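Local coordinates for prophage MuSo2, 43 kDa tail protein (Shewanella oneidensis, PDB 3CDD) that is probably a structural component of the baseplate of a Mu-like prophage tail, at residues T181-T186 against E317-S322. Residues are numbered along the deposited sequence; the frame is centred on the assembly and turned at random. Where two conformers were deposited one is given.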
loop_
_atom_site.group_PDB
_atom_site.type_symbol
_atom_site.label_atom_id
_atom_site.label_comp_id
_atom_site.label_asym_id
_atom_site.label_seq_id
_atom_site.Cartn_x
_atom_site.Cartn_y
_atom_site.Cartn_z
ATOM N N THR A 181 -32.791 -0.184 -0.946
ATOM C CA THR A 181 -33.316 -1.090 -1.953
ATOM C C THR A 181 -32.817 -2.531 -1.797
ATOM O O THR A 181 -32.220 -2.898 -0.780
ATOM C CB THR A 181 -33.036 -0.508 -3.364
ATOM O OG1 THR A 181 -33.751 -1.263 -4.345
ATOM C CG2 THR A 181 -31.524 -0.477 -3.686
ATOM N N ARG A 182 -33.116 -3.356 -2.791
ATOM C CA ARG A 182 -32.571 -4.708 -2.901
ATOM C C ARG A 182 -32.148 -4.860 -4.341
ATOM O O ARG A 182 -32.540 -4.048 -5.172
ATOM C CB ARG A 182 -33.642 -5.771 -2.579
ATOM C CG ARG A 182 -33.883 -6.026 -1.095
ATOM C CD ARG A 182 -34.911 -7.160 -0.934
ATOM N NE ARG A 182 -34.957 -7.735 0.415
ATOM C CZ ARG A 182 -35.706 -7.276 1.415
ATOM N NH1 ARG A 182 -36.489 -6.219 1.237
ATOM N NH2 ARG A 182 -35.669 -7.879 2.596
ATOM N N ALA A 183 -31.376 -5.901 -4.650
ATOM C CA ALA A 183 -31.038 -6.216 -6.040
ATOM C C ALA A 183 -32.297 -6.186 -6.901
ATOM O O ALA A 183 -33.271 -6.874 -6.604
ATOM C CB ALA A 183 -30.382 -7.574 -6.131
ATOM N N SER A 184 -32.265 -5.393 -7.966
ATOM C CA SER A 184 -33.460 -5.080 -8.752
ATOM C C SER A 184 -33.893 -6.198 -9.708
ATOM O O SER A 184 -33.089 -7.045 -10.096
ATOM C CB SER A 184 -33.214 -3.801 -9.548
ATOM O OG SER A 184 -34.397 -3.326 -10.159
ATOM N N LYS A 185 -35.171 -6.181 -10.080
ATOM C CA LYS A 185 -35.709 -7.039 -11.140
ATOM C C LYS A 185 -35.837 -6.223 -12.423
ATOM O O LYS A 185 -36.145 -6.771 -13.490
ATOM C CB LYS A 185 -37.098 -7.576 -10.765
ATOM C CG LYS A 185 -37.167 -8.340 -9.449
ATOM C CD LYS A 185 -36.267 -9.552 -9.478
ATOM C CE LYS A 185 -36.362 -10.320 -8.180
ATOM N NZ LYS A 185 -35.133 -11.128 -8.004
ATOM N N THR A 186 -35.636 -4.908 -12.296
ATOM C CA THR A 186 -35.722 -3.967 -13.416
ATOM C C THR A 186 -34.607 -4.206 -14.437
ATOM O O THR A 186 -33.428 -4.354 -14.086
ATOM C CB THR A 186 -35.695 -2.500 -12.925
ATOM O OG1 THR A 186 -36.714 -2.325 -11.935
ATOM C CG2 THR A 186 -35.958 -1.522 -14.075
ATOM N N GLU A 317 -28.136 -13.502 -17.198
ATOM C CA GLU A 317 -28.573 -12.129 -16.983
ATOM C C GLU A 317 -27.795 -11.658 -15.780
ATOM O O GLU A 317 -27.757 -12.356 -14.763
ATOM C CB GLU A 317 -30.075 -12.070 -16.734
ATOM C CG GLU A 317 -30.705 -10.763 -17.178
ATOM C CD GLU A 317 -32.214 -10.765 -17.067
ATOM O OE1 GLU A 317 -32.775 -11.660 -16.389
ATOM O OE2 GLU A 317 -32.850 -9.857 -17.658
HETATM N N MSE A 318 -27.158 -10.493 -15.900
HETATM C CA MSE A 318 -26.286 -9.980 -14.857
HETATM C C MSE A 318 -26.843 -8.700 -14.254
HETATM O O MSE A 318 -27.692 -8.039 -14.856
HETATM C CB MSE A 318 -24.883 -9.719 -15.422
HETATM C CG MSE A 318 -24.292 -10.917 -16.156
HETATM SE SE MSE A 318 -23.368 -12.140 -14.995
HETATM C CE MSE A 318 -21.598 -11.492 -15.365
ATOM N N LEU A 319 -26.360 -8.355 -13.065
ATOM C CA LEU A 319 -26.743 -7.108 -12.421
ATOM C C LEU A 319 -25.639 -6.064 -12.600
ATOM O O LEU A 319 -24.472 -6.349 -12.349
ATOM C CB LEU A 319 -27.021 -7.332 -10.928
ATOM C CG LEU A 319 -27.624 -6.089 -10.238
ATOM C CD1 LEU A 319 -29.123 -5.973 -10.525
ATOM C CD2 LEU A 319 -27.324 -6.056 -8.740
ATOM N N ILE A 320 -26.003 -4.859 -13.026
ATOM C CA ILE A 320 -25.011 -3.779 -13.076
ATOM C C ILE A 320 -24.724 -3.277 -11.667
ATOM O O ILE A 320 -25.581 -2.663 -11.031
ATOM C CB ILE A 320 -25.429 -2.591 -13.982
ATOM C CG1 ILE A 320 -25.686 -3.076 -15.418
ATOM C CG2 ILE A 320 -24.356 -1.479 -13.911
ATOM C CD1 ILE A 320 -26.073 -1.970 -16.389
ATOM N N ALA A 321 -23.500 -3.511 -11.208
ATOM C CA ALA A 321 -23.063 -3.107 -9.875
ATOM C C ALA A 321 -22.362 -1.740 -9.864
ATOM O O ALA A 321 -22.425 -1.001 -8.875
ATOM C CB ALA A 321 -22.146 -4.170 -9.269
ATOM N N SER A 322 -21.695 -1.393 -10.954
ATOM C CA SER A 322 -20.980 -0.143 -10.984
ATOM C C SER A 322 -20.853 0.353 -12.400
ATOM O O SER A 322 -20.823 -0.445 -13.320
ATOM C CB SER A 322 -19.582 -0.386 -10.428
ATOM O OG SER A 322 -18.966 0.844 -10.173
#
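The backbones come nearest at Ala183 and Leu319, whose CA atoms are 7.7 Å apart, where the irregular loop 181-186 runs past the strand that starts at Glu317, too far off for the two backbones to pair. The gap is bridged by one side chain, that of Leu319, which points at the loop from its strand. With CG anti to the backbone N (chi1 -172°), the leucine reaches outward and spreads its two methyls along the loop. CD2 meets the methyl of Ala183, CB to CD2 4.3 Å; alanine offers a small apolar group here, while leucine is long and branched enough to span the gap and touch two residues. CD1 lies against the backbone of Ser184, 4.1 Å from both its N and its O. This is van der Waals packing. Beside the leucine, Asn302 clasps the loop: its OD1 accepts from the N of Ser184 and its ND2 donates to the O of Arg182.

The hydroxyl of Ser184 turns back to its own chain, where OG accepts from the N of Thr186 at 2.9 Å (152° at the hydrogen). Serine suits this place because it carries a hydroxyl one carbon from the main chain, close enough to accept from the N two residues on. Beyond it, Glu317 forms a salt bridge with Lys187, just after 181-186, a second, charged link between strand and loop. At the other end of 317-322, Ala321 and Ser322 both face Ser337 in a classic beta bulge. Leu319 thus packs the loop following strand 178-181 onto strand 317-328 of the GpP fourth-domain family region, beside an ST turn at Ser184.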